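Local coordinates for protein alternansucrase (PDB 6HVG) that belongs to glycoside hydrolase family 70, combining a circularly permuted beta/alpha barrel with choline-binding-type repeats and a bound calcium ion, at residues Ala651-Leu655 against Gly1149-Ile1153; Asn1043-Phe1049 against Ile1079-Ala1085; Leu597-Phe603 against Asn614-Ile618; Tyr811-Leu815 against Ile847-Leu851; Gly728-Asn732 against Val742-Tyr746. All coordinates share one frame. Residues are numbered along the deposited sequence.

Contact 1. Residues Ala651-Leu655 against Gly1149-Ile1153; sequences ANKHL and GMQAI
Ala651 is helical, part of helix 648-652, and the chain has left helical phi/psi by His654 (-133/57°) and Leu655 (-51/127°). Opposite, Gly1149, with positive phi (64/28°), is the C' residue of a Schellman motif ending helix 1135-1147, and extended strand 1151-1153 follows. The backbones stay well apart: CA of His654 lies 7.5 Å from CA of Gln1151, and CA of Leu655 lies 7.8 Å from CA of Ile1153. Gln1151 therefore bridges the gap with its side chain, extended in the mt rotamer. Its NE2 donates to Asn652 O at 2.6 Å, while its OE1 accepts from Leu655 N at 2.9 Å, so one amide group serves both sides of the turn. A water 2.5 Å from Gln1151 OE1 donates to it and to Leu655 O, 2.8 Å away. Beyond the amide there is only loose packing, Ile1153 CG1 lying 3.9 Å from the carbonyl Leu655 O. Leu655 points its CB toward the strand. Outside the pair, Asp616 accepts from Ala1152 N. This is the amino-terminal end of a parallel beta/alpha barrel, where a glutamine on one strand ties down the helix-to-strand turn leading into strand 657-658.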
# COMPACT_ATOMS: atom_id res chain seq x y z
N ALA A 651 14.68 34.81 -2.88
CA ALA A 651 14.11 33.50 -3.20
C ALA A 651 15.06 32.39 -2.78
O ALA A 651 14.66 31.48 -2.07
CB ALA A 651 13.80 33.41 -4.69
N ASN A 652 16.32 32.48 -3.21
CA ASN A 652 17.29 31.42 -2.97
C ASN A 652 17.83 31.36 -1.55
O ASN A 652 18.46 30.38 -1.19
CB ASN A 652 18.43 31.49 -3.97
CG ASN A 652 17.95 31.32 -5.41
OD1 ASN A 652 16.74 31.32 -5.70
ND2 ASN A 652 18.90 31.16 -6.33
N LYS A 653 17.57 32.39 -0.74
CA LYS A 653 17.85 32.35 0.70
C LYS A 653 16.89 31.45 1.45
O LYS A 653 17.12 31.11 2.61
CB LYS A 653 17.77 33.75 1.32
CG LYS A 653 19.10 34.39 1.60
CD LYS A 653 18.92 35.87 1.94
CE LYS A 653 20.21 36.66 1.71
NZ LYS A 653 19.94 38.11 1.56
N HIS A 654 15.78 31.09 0.82
CA HIS A 654 14.76 30.27 1.46
C HIS A 654 14.35 29.16 0.50
O HIS A 654 13.17 29.03 0.15
CB HIS A 654 13.55 31.11 1.85
CG HIS A 654 13.87 32.24 2.77
ND1 HIS A 654 14.32 33.46 2.31
CD2 HIS A 654 13.83 32.34 4.12
CE1 HIS A 654 14.54 34.26 3.34
NE2 HIS A 654 14.24 33.60 4.45
N LEU A 655 15.34 28.37 0.07
CA LEU A 655 15.10 27.20 -0.78
C LEU A 655 14.02 26.30 -0.20
O LEU A 655 14.13 25.90 0.94
CB LEU A 655 16.37 26.36 -0.95
CG LEU A 655 17.30 26.76 -2.07
CD1 LEU A 655 18.60 25.98 -1.94
CD2 LEU A 655 16.65 26.51 -3.43
N GLY A 1149 27.14 28.55 6.50
CA GLY A 1149 26.51 29.10 5.29
C GLY A 1149 25.56 28.17 4.59
O GLY A 1149 25.36 28.27 3.39
N MET A 1150 24.95 27.27 5.34
CA MET A 1150 23.93 26.36 4.82
C MET A 1150 22.58 26.69 5.42
O MET A 1150 22.49 27.13 6.56
CB MET A 1150 24.26 24.93 5.17
CG MET A 1150 25.40 24.35 4.35
SD MET A 1150 25.77 22.66 4.79
CE MET A 1150 26.75 22.92 6.26
N GLN A 1151 21.53 26.47 4.64
CA GLN A 1151 20.16 26.62 5.09
C GLN A 1151 19.63 25.35 5.72
O GLN A 1151 20.13 24.27 5.48
CB GLN A 1151 19.26 26.99 3.92
CG GLN A 1151 19.52 28.34 3.28
CD GLN A 1151 18.63 28.54 2.08
OE1 GLN A 1151 17.49 28.04 2.03
NE2 GLN A 1151 19.14 29.26 1.10
N ALA A 1152 18.58 25.48 6.52
CA ALA A 1152 17.91 24.32 7.12
C ALA A 1152 16.47 24.22 6.64
O ALA A 1152 15.68 25.19 6.73
CB ALA A 1152 17.95 24.41 8.65
N ILE A 1153 16.12 23.05 6.13
CA ILE A 1153 14.77 22.80 5.61
C ILE A 1153 13.92 22.07 6.64
O ILE A 1153 14.32 21.03 7.16
CB ILE A 1153 14.80 22.00 4.29
CG1 ILE A 1153 15.20 22.91 3.14
CG2 ILE A 1153 13.45 21.43 3.98
CD1 ILE A 1153 15.67 22.13 1.93
O HOH W 1 16.28 25.93 2.68

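Contact 2. Residues Asn1043-Phe1049 against Ile1079-Ala1085; sequences NVIYEGF and ITSFELA
Two parallel strands, 1045-1047 and 1081-1083, run 4.7 Å apart at 20° (signed crossing -20°). Ile1045 pairs with Ser1081, Tyr1046 with Phe1082 and Glu1047 with Glu1083, at CA-CA separations of 4.8, 5.0 and 4.7 Å. The ladder runs from Val1044 O, which receives Thr1080 N at 3.0 Å, through Tyr1046 N to Ser1081 O (3.0 Å) and Glu1083 N to Tyr1046 O (2.7 Å), to Gly1048 N on Glu1083 O (2.9 Å). Thr1080 OG1, with chi1 p, donates to Asn1043 OD1 at 2.6 Å. Helix 1063-1075 connects the strands in a beta-alpha-beta unit of the family 70 barrel, and its Phe1074 meets both aromatic rings. On that face Tyr1046 and Phe1082, both chi1 t, form an offset edge-to-face pair: the tyrosine edge is turned toward the phenylalanine face, Tyr1046 CD2 3.4 Å from Phe1082 CE2, centroids 5.1 Å apart, planes at 66°. Ile1079 CG1 fills the adjoining hollow 3.4 Å from Tyr1046 CB, and Val1044 CG1 lies beside Ile1079 CD1 at 4.3 Å. At Gly1048 a CB would clash with Phe1082 CE1, 2.6 Å away. On the other face Ile1045 CG2 rests on Glu1083 CB at 4.0 Å, and Glu1047 OE2 and Glu1083 OE2 come within 4.0 Å; His752 hydrogen-bonds the former residue and Arg823 salt-bridges the latter. Beyond the strands, Ala1085 CB sits over the Phe1049 ring, 3.6 Å from its centroid.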
# COMPACT_ATOMS: atom_id res chain seq x y z
N ASN A 1043 23.19 25.68 -6.23
CA ASN A 1043 22.76 25.06 -4.98
C ASN A 1043 22.76 23.55 -5.02
O ASN A 1043 22.67 22.96 -6.07
CB ASN A 1043 21.36 25.52 -4.63
CG ASN A 1043 21.34 26.97 -4.22
OD1 ASN A 1043 21.65 27.30 -3.08
ND2 ASN A 1043 20.99 27.85 -5.16
N VAL A 1044 22.92 22.95 -3.86
CA VAL A 1044 22.79 21.50 -3.68
C VAL A 1044 22.07 21.25 -2.36
O VAL A 1044 22.48 21.78 -1.32
CB VAL A 1044 24.15 20.81 -3.63
CG1 VAL A 1044 23.96 19.32 -3.42
CG2 VAL A 1044 24.94 21.09 -4.88
N ILE A 1045 21.01 20.45 -2.41
CA ILE A 1045 20.30 20.06 -1.20
C ILE A 1045 20.81 18.72 -0.74
O ILE A 1045 21.05 17.84 -1.55
CB ILE A 1045 18.79 19.93 -1.44
CG1 ILE A 1045 18.23 21.23 -2.01
CG2 ILE A 1045 18.07 19.61 -0.15
CD1 ILE A 1045 16.84 21.10 -2.56
N TYR A 1046 20.97 18.56 0.56
CA TYR A 1046 21.34 17.28 1.12
C TYR A 1046 20.19 16.81 1.95
O TYR A 1046 19.81 17.47 2.93
CB TYR A 1046 22.59 17.42 1.97
CG TYR A 1046 23.08 16.17 2.65
CD1 TYR A 1046 23.61 15.13 1.91
CD2 TYR A 1046 23.04 16.05 4.02
CE1 TYR A 1046 24.08 13.99 2.53
CE2 TYR A 1046 23.52 14.91 4.64
CZ TYR A 1046 24.04 13.88 3.89
OH TYR A 1046 24.51 12.76 4.53
N GLU A 1047 19.60 15.69 1.54
CA GLU A 1047 18.55 15.07 2.31
C GLU A 1047 19.25 14.19 3.30
O GLU A 1047 19.71 13.10 2.95
CB GLU A 1047 17.71 14.25 1.37
CG GLU A 1047 16.50 13.63 2.03
CD GLU A 1047 15.84 12.62 1.12
OE1 GLU A 1047 16.56 12.03 0.30
OE2 GLU A 1047 14.62 12.42 1.21
N GLY A 1048 19.34 14.65 4.55
CA GLY A 1048 20.31 14.09 5.51
C GLY A 1048 19.73 13.22 6.62
O GLY A 1048 19.92 13.51 7.78
N PHE A 1049 18.97 12.19 6.26
CA PHE A 1049 18.45 11.27 7.20
C PHE A 1049 17.96 10.11 6.41
O PHE A 1049 17.78 10.19 5.21
CB PHE A 1049 17.28 11.87 7.99
CG PHE A 1049 16.05 12.08 7.19
CD1 PHE A 1049 15.91 13.19 6.36
CD2 PHE A 1049 14.99 11.17 7.28
CE1 PHE A 1049 14.77 13.38 5.61
CE2 PHE A 1049 13.85 11.38 6.56
CZ PHE A 1049 13.73 12.48 5.72
N ILE A 1079 27.02 21.76 -0.22
CA ILE A 1079 25.64 21.77 0.20
C ILE A 1079 25.34 23.20 0.58
O ILE A 1079 26.06 23.78 1.37
CB ILE A 1079 25.37 20.86 1.42
CG1 ILE A 1079 25.23 19.40 1.03
CG2 ILE A 1079 24.03 21.22 2.07
CD1 ILE A 1079 26.31 18.84 0.15
N THR A 1080 24.29 23.76 -0.02
CA THR A 1080 23.81 25.07 0.35
C THR A 1080 22.53 25.02 1.18
O THR A 1080 22.20 26.00 1.83
CB THR A 1080 23.56 25.94 -0.89
OG1 THR A 1080 22.61 25.30 -1.74
CG2 THR A 1080 24.87 26.17 -1.62
N SER A 1081 21.80 23.89 1.15
CA SER A 1081 20.67 23.64 2.05
C SER A 1081 20.61 22.21 2.60
O SER A 1081 20.78 21.25 1.86
CB SER A 1081 19.35 23.95 1.37
OG SER A 1081 18.31 24.00 2.33
N PHE A 1082 20.37 22.09 3.90
CA PHE A 1082 20.34 20.81 4.59
C PHE A 1082 18.90 20.43 4.88
O PHE A 1082 18.22 21.10 5.67
CB PHE A 1082 21.11 20.89 5.89
CG PHE A 1082 21.59 19.55 6.41
CD1 PHE A 1082 20.71 18.67 7.02
CD2 PHE A 1082 22.92 19.18 6.29
CE1 PHE A 1082 21.14 17.46 7.48
CE2 PHE A 1082 23.36 17.97 6.77
CZ PHE A 1082 22.48 17.11 7.36
N GLU A 1083 18.41 19.39 4.23
CA GLU A 1083 17.06 18.91 4.47
C GLU A 1083 17.13 17.97 5.64
O GLU A 1083 17.65 16.86 5.52
CB GLU A 1083 16.47 18.22 3.24
CG GLU A 1083 14.98 17.98 3.33
CD GLU A 1083 14.49 16.95 2.32
OE1 GLU A 1083 14.90 17.01 1.14
OE2 GLU A 1083 13.70 16.05 2.73
N LEU A 1084 16.63 18.44 6.78
CA LEU A 1084 16.58 17.65 8.02
C LEU A 1084 15.30 16.83 8.05
O LEU A 1084 14.28 17.26 7.54
CB LEU A 1084 16.59 18.58 9.24
CG LEU A 1084 17.88 19.34 9.51
CD1 LEU A 1084 17.60 20.73 10.01
CD2 LEU A 1084 18.77 18.62 10.50
N ALA A 1085 15.36 15.68 8.71
CA ALA A 1085 14.19 14.86 8.94
C ALA A 1085 13.10 15.68 9.66
O ALA A 1085 13.40 16.73 10.24
CB ALA A 1085 14.55 13.66 9.77
O HOH W 2 18.11 15.26 9.72

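Contact 3. Residues Leu597-Phe603 against Asn614-Ile618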
# COMPACT_ATOMS: atom_id res chain seq x y z
N LEU A 597 3.41 26.71 10.28
CA LEU A 597 4.46 27.12 9.34
C LEU A 597 5.26 28.27 9.88
O LEU A 597 6.48 28.29 9.76
CB LEU A 597 3.87 27.51 8.00
CG LEU A 597 4.84 28.01 6.95
CD1 LEU A 597 5.88 26.95 6.61
CD2 LEU A 597 4.06 28.43 5.72
N HIS A 598 4.60 29.25 10.48
CA HIS A 598 5.30 30.37 11.10
C HIS A 598 6.16 29.83 12.21
O HIS A 598 7.33 30.21 12.33
CB HIS A 598 4.31 31.37 11.65
CG HIS A 598 4.94 32.54 12.33
ND1 HIS A 598 5.32 33.68 11.64
CD2 HIS A 598 5.20 32.78 13.63
CE1 HIS A 598 5.81 34.56 12.50
NE2 HIS A 598 5.74 34.04 13.71
N TYR A 599 5.59 28.94 13.02
CA TYR A 599 6.30 28.37 14.17
C TYR A 599 7.60 27.68 13.75
O TYR A 599 8.60 27.80 14.45
CB TYR A 599 5.38 27.40 14.89
CG TYR A 599 6.01 26.56 15.98
CD1 TYR A 599 6.12 27.04 17.26
CD2 TYR A 599 6.43 25.27 15.73
CE1 TYR A 599 6.64 26.25 18.28
CE2 TYR A 599 6.94 24.47 16.73
CZ TYR A 599 7.04 24.96 18.00
OH TYR A 599 7.56 24.19 19.02
N LEU A 600 7.58 27.00 12.61
CA LEU A 600 8.79 26.31 12.14
C LEU A 600 9.82 27.31 11.61
O LEU A 600 11.01 27.18 11.90
CB LEU A 600 8.45 25.27 11.07
CG LEU A 600 7.59 24.09 11.56
CD1 LEU A 600 6.95 23.36 10.41
CD2 LEU A 600 8.38 23.12 12.43
N MET A 601 9.37 28.30 10.84
CA MET A 601 10.27 29.30 10.26
C MET A 601 10.78 30.30 11.29
O MET A 601 11.73 31.03 11.02
CB MET A 601 9.59 30.07 9.13
CG MET A 601 9.13 29.23 7.94
SD MET A 601 10.48 28.40 7.08
CE MET A 601 10.31 26.80 7.87
N ASN A 602 10.17 30.33 12.47
CA ASN A 602 10.70 31.08 13.60
C ASN A 602 10.96 30.19 14.81
O ASN A 602 10.81 30.64 15.95
CB ASN A 602 9.71 32.19 13.97
CG ASN A 602 9.56 33.21 12.86
OD1 ASN A 602 10.30 34.20 12.82
ND2 ASN A 602 8.63 32.96 11.95
N PHE A 603 11.31 28.92 14.58
CA PHE A 603 11.41 27.97 15.68
C PHE A 603 12.35 28.47 16.74
O PHE A 603 12.00 28.52 17.92
CB PHE A 603 11.83 26.59 15.22
CG PHE A 603 11.88 25.57 16.32
CD1 PHE A 603 10.73 25.20 16.99
CD2 PHE A 603 13.08 24.96 16.69
CE1 PHE A 603 10.77 24.26 18.01
CE2 PHE A 603 13.12 24.02 17.71
CZ PHE A 603 11.97 23.67 18.37
N ASN A 614 16.70 29.27 13.33
CA ASN A 614 15.42 29.21 12.61
C ASN A 614 15.51 28.50 11.27
O ASN A 614 16.47 28.67 10.55
CB ASN A 614 14.88 30.62 12.34
CG ASN A 614 14.37 31.30 13.59
OD1 ASN A 614 14.15 30.68 14.62
ND2 ASN A 614 14.16 32.60 13.49
N PHE A 615 14.52 27.69 10.92
CA PHE A 615 14.49 27.02 9.62
C PHE A 615 14.39 28.08 8.52
O PHE A 615 13.79 29.13 8.73
CB PHE A 615 13.30 26.04 9.52
CG PHE A 615 13.50 24.73 10.27
CD1 PHE A 615 14.30 23.71 9.74
CD2 PHE A 615 12.84 24.49 11.45
CE1 PHE A 615 14.46 22.51 10.40
CE2 PHE A 615 12.98 23.29 12.11
CZ PHE A 615 13.80 22.30 11.59
N ASP A 616 14.95 27.81 7.35
CA ASP A 616 14.97 28.79 6.25
C ASP A 616 14.00 28.49 5.13
O ASP A 616 13.52 29.40 4.48
CB ASP A 616 16.37 28.86 5.61
CG ASP A 616 17.46 29.11 6.64
OD1 ASP A 616 17.65 30.28 7.07
OD2 ASP A 616 18.07 28.11 7.05
N GLY A 617 13.76 27.21 4.88
CA GLY A 617 12.84 26.80 3.83
C GLY A 617 12.05 25.60 4.28
O GLY A 617 12.25 25.10 5.37
N ILE A 618 11.16 25.11 3.42
CA ILE A 618 10.35 23.94 3.75
C ILE A 618 10.32 22.90 2.63
O ILE A 618 10.56 23.21 1.49
CB ILE A 618 8.89 24.34 4.05
CG1 ILE A 618 8.30 25.06 2.84
CG2 ILE A 618 8.81 25.24 5.28
CD1 ILE A 618 6.80 25.28 2.92
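This is buried helix-against-strand packing in the barrel: the last turn of helix 587-601 lies on the approach to strand 617-620 and its first residues. The backbones come closest where CA of Met601 is 4.8 Å from CA of Phe615. Met601 covers most on the helix side. Its CB points away, but chi1 and chi2, both m, fold the thioether back, placing CE 3.5 Å from Phe615 CB and 3.4 Å from Ile618 CG2. Leu597 CD1 reaches the same Ile618 CG2 at 3.6 Å. The edge of the Phe615 ring faces Leu600 O, with CD2 3.3 Å from that oxygen, and helix 1135-1147 also packs on this ring. Where the helix ends, Asn602 ND2 donates to His598 O at 3.1 Å. Asn614 OD1 lies 3.3 Å from Phe603 N, at too poor an angle for a hydrogen bond; Asn614 ND2 is hydrogen-bonded to Ser605 OG. With no hydrogen bond crossing between the segments, the contact depends on close apolar fit and dispersion.

Contact 4. Residues Tyr811-Leu815 against Ile847-Leu851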
# COMPACT_ATOMS: atom_id res chain seq x y z
N TYR A 811 24.80 9.62 -10.08
CA TYR A 811 25.23 10.87 -9.46
C TYR A 811 26.14 11.71 -10.38
O TYR A 811 26.05 12.93 -10.39
CB TYR A 811 25.88 10.64 -8.09
CG TYR A 811 24.85 10.57 -6.98
CD1 TYR A 811 24.43 11.72 -6.34
CD2 TYR A 811 24.28 9.37 -6.59
CE1 TYR A 811 23.48 11.67 -5.33
CE2 TYR A 811 23.34 9.31 -5.58
CZ TYR A 811 22.94 10.46 -4.96
OH TYR A 811 21.99 10.41 -3.96
N ALA A 812 26.96 11.07 -11.19
CA ALA A 812 27.79 11.81 -12.15
C ALA A 812 26.91 12.65 -13.05
O ALA A 812 27.23 13.81 -13.33
CB ALA A 812 28.65 10.86 -12.98
N MET A 813 25.81 12.08 -13.51
CA MET A 813 24.86 12.82 -14.34
C MET A 813 24.06 13.83 -13.53
O MET A 813 23.93 14.99 -13.93
CB MET A 813 23.91 11.85 -15.05
CG MET A 813 24.63 10.94 -16.03
SD MET A 813 23.54 9.78 -16.88
CE MET A 813 22.39 10.92 -17.68
N LEU A 814 23.54 13.41 -12.38
CA LEU A 814 22.75 14.29 -11.53
C LEU A 814 23.50 15.57 -11.22
O LEU A 814 22.92 16.66 -11.26
CB LEU A 814 22.39 13.61 -10.21
CG LEU A 814 21.44 14.40 -9.33
CD1 LEU A 814 20.03 14.37 -9.91
CD2 LEU A 814 21.44 13.85 -7.91
N LEU A 815 24.78 15.42 -10.92
CA LEU A 815 25.60 16.51 -10.39
C LEU A 815 26.23 17.40 -11.45
O LEU A 815 26.81 18.43 -11.11
CB LEU A 815 26.69 15.96 -9.47
CG LEU A 815 26.16 15.25 -8.21
CD1 LEU A 815 27.29 14.56 -7.48
CD2 LEU A 815 25.43 16.19 -7.27
N ILE A 847 31.16 9.98 -5.05
CA ILE A 847 30.16 11.02 -4.97
C ILE A 847 30.76 12.28 -4.32
O ILE A 847 30.44 13.39 -4.72
CB ILE A 847 28.92 10.54 -4.19
CG1 ILE A 847 28.30 9.28 -4.82
CG2 ILE A 847 27.87 11.64 -4.14
CD1 ILE A 847 27.23 8.63 -3.97
N SER A 848 31.64 12.10 -3.33
CA SER A 848 32.31 13.23 -2.67
C SER A 848 33.20 14.00 -3.65
O SER A 848 33.27 15.23 -3.62
CB SER A 848 33.14 12.75 -1.48
OG SER A 848 32.31 12.16 -0.48
N ALA A 849 33.87 13.26 -4.52
CA ALA A 849 34.69 13.85 -5.57
C ALA A 849 33.85 14.63 -6.56
O ALA A 849 34.18 15.78 -6.91
CB ALA A 849 35.47 12.77 -6.30
N LEU A 850 32.77 14.01 -7.02
CA LEU A 850 31.83 14.67 -7.94
C LEU A 850 31.31 15.97 -7.34
O LEU A 850 31.18 16.98 -8.04
CB LEU A 850 30.67 13.72 -8.29
CG LEU A 850 31.04 12.56 -9.22
CD1 LEU A 850 29.92 11.53 -9.24
CD2 LEU A 850 31.35 13.01 -10.63
N LEU A 851 31.02 15.93 -6.05
CA LEU A 851 30.46 17.09 -5.35
C LEU A 851 31.44 18.25 -5.26
O LEU A 851 31.05 19.40 -5.47
CB LEU A 851 29.97 16.71 -3.95
CG LEU A 851 28.58 16.09 -3.94
CD1 LEU A 851 28.33 15.33 -2.65
CD2 LEU A 851 27.52 17.15 -4.17
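Helix-to-helix packing on the outside of the beta/alpha barrel joins helix 807-814 to helix 844-857, with strand 821-825 between them in sequence. The CA of Tyr811 lies 6.7 Å from that of Ile847, and the CA of Ala812 lies 6.5 Å from that of Leu850, close enough for side chains to interlock without any hydrogen bond between the segments. Ile847 comes first. Its CD1 sits over one face of the Tyr811 ring, 4.0 Å from Tyr811 CD2, while the hydroxyl of that tyrosine is engaged with Asp828 and with the backbone of Tyr825. One turn later Leu850 directs its CA-to-CB bond toward the other segment, in the mt rotamer. It meets Tyr811 (CD1 to Tyr811 CB 4.3 Å), Ala812 (CD1 to Ala812 N 3.6 Å and to Ala812 CB 4.0 Å) and Leu815 (CB to Leu815 CD1 3.6 Å). The hydrogen bond from Leu815 N to Tyr811 O, 2.8 Å, places Tyr811 and Leu815 on the same side, both with CB toward the second segment. Leu851 follows, also touched by Val1044, just ahead of strand 1045-1047; its CD2 methyl stands 3.9 Å from Leu815 CD2.

Contact 5. Residues Gly728-Asn732 against Val742-Tyr746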
# COMPACT_ATOMS: atom_id res chain seq x y z
N GLY A 728 7.81 13.75 -22.35
CA GLY A 728 9.26 13.89 -22.36
C GLY A 728 9.80 14.47 -21.07
O GLY A 728 9.06 14.72 -20.11
N THR A 729 11.09 14.74 -21.09
CA THR A 729 11.81 15.08 -19.88
C THR A 729 11.57 16.57 -19.70
O THR A 729 11.36 17.30 -20.68
CB THR A 729 13.31 14.73 -19.99
OG1 THR A 729 13.86 14.61 -18.68
CG2 THR A 729 14.11 15.81 -20.77
N LEU A 730 11.61 17.02 -18.45
CA LEU A 730 11.25 18.40 -18.10
C LEU A 730 12.18 19.45 -18.69
O LEU A 730 11.73 20.54 -19.07
CB LEU A 730 11.26 18.53 -16.59
CG LEU A 730 11.03 19.91 -16.01
CD1 LEU A 730 9.62 20.38 -16.31
CD2 LEU A 730 11.28 19.91 -14.51
N VAL A 731 13.48 19.13 -18.77
CA VAL A 731 14.49 20.05 -19.29
C VAL A 731 15.31 19.34 -20.36
O VAL A 731 16.00 18.35 -20.07
CB VAL A 731 15.42 20.53 -18.17
CG1 VAL A 731 16.57 21.39 -18.72
CG2 VAL A 731 14.65 21.31 -17.12
N ASN A 732 15.27 19.84 -21.59
CA ASN A 732 16.11 19.25 -22.62
C ASN A 732 17.56 19.67 -22.43
O ASN A 732 17.86 20.83 -22.14
CB ASN A 732 15.67 19.60 -24.04
CG ASN A 732 16.20 18.59 -25.07
OD1 ASN A 732 17.29 18.76 -25.63
ND2 ASN A 732 15.47 17.52 -25.28
N VAL A 742 12.79 27.49 -18.71
CA VAL A 742 12.47 26.13 -18.33
C VAL A 742 12.00 26.11 -16.87
O VAL A 742 12.20 27.09 -16.12
CB VAL A 742 13.70 25.23 -18.59
CG1 VAL A 742 14.68 25.33 -17.45
CG2 VAL A 742 13.27 23.80 -18.84
N ILE A 743 11.36 25.03 -16.46
CA ILE A 743 10.72 24.99 -15.13
C ILE A 743 11.74 24.69 -14.05
O ILE A 743 12.39 23.63 -14.09
CB ILE A 743 9.59 23.96 -15.06
CG1 ILE A 743 8.51 24.32 -16.08
CG2 ILE A 743 9.04 23.89 -13.64
CD1 ILE A 743 7.28 23.44 -16.05
N PRO A 744 11.89 25.59 -13.06
CA PRO A 744 12.88 25.33 -12.03
C PRO A 744 12.53 24.12 -11.21
O PRO A 744 11.34 23.91 -10.92
CB PRO A 744 12.86 26.60 -11.18
CG PRO A 744 11.54 27.21 -11.45
CD PRO A 744 11.14 26.83 -12.83
N ASN A 745 13.54 23.35 -10.82
CA ASN A 745 13.31 22.05 -10.20
C ASN A 745 14.46 21.50 -9.37
O ASN A 745 15.60 21.87 -9.57
CB ASN A 745 13.01 21.04 -11.30
CG ASN A 745 14.24 20.70 -12.12
OD1 ASN A 745 14.92 19.70 -11.89
ND2 ASN A 745 14.54 21.55 -13.07
N TYR A 746 14.14 20.58 -8.45
CA TYR A 746 15.15 19.74 -7.80
C TYR A 746 15.05 18.33 -8.33
O TYR A 746 14.02 17.94 -8.83
CB TYR A 746 15.01 19.76 -6.28
CG TYR A 746 13.89 18.93 -5.69
CD1 TYR A 746 12.58 19.39 -5.65
CD2 TYR A 746 14.15 17.68 -5.14
CE1 TYR A 746 11.55 18.63 -5.09
CE2 TYR A 746 13.15 16.92 -4.57
CZ TYR A 746 11.85 17.39 -4.54
OH TYR A 746 10.84 16.63 -3.97
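Gly728 opens the first segment, which has no regular helix or strand, with positive phi (87/-173°), a backbone state that favours glycine. Thr729 is extended (-84/152°) and fixed from outside the pair: its N bonds Asp706 and its OG1 bonds Thr682. The contact proper starts at Leu730, whose phi/psi of -64/-37° and chi1 t, chi2 p send the side chain across to the second segment. There CD1 lies 3.8 Å from Ile743 CB, CD2 lies 3.8 Å from Asn745 CB, and the backbone Leu730 O lies 3.6 Å from Val742 CG2. Val731 returns to extended geometry (-128/118°) and supplies the tightest approach, its CG2 standing 3.3 Å from Val742 CG2; the same methyl is 4.1 Å from Asn745 ND2. That amide donates to Ile743 O at 3.2 Å, across Pro744 within the same segment, and also reaches Asp819, while Asn745 OD1 bonds Thr820. At Asn732 the side chain leads away, its OD1 accepting Ile734 N. The loop thus packs beside the entry to barrel strand 745-747, which lies between strands 821-825 and 678-679, and is tied through Thr682 to helix 681-692.

Overall arrangement
Contacts 1, 2, 3 and 5 all reach the parallel barrel sheet, whereas contact 4 packs two helices outside it. Contacts 2, 3 and 4 are buried; contacts 1 and 5 are only partly so. Strand 1151-1156 of contact 1 lies between strand 1081-1083 of contact 2 and strand 617-620 of contact 3, and backbone hydrogen bonds join it to both. Hydrogen bonds cross contacts 1 and 2, through a side-chain amide in the former and a strand ladder in the latter, where apolar and aromatic packing adds to them. Contacts 3, 4 and 5 have no hydrogen bond between their segments. Contact 4 meets contact 2 by apolar packing, while contacts 3 and 4 lie about 30 Å apart, centre to centre.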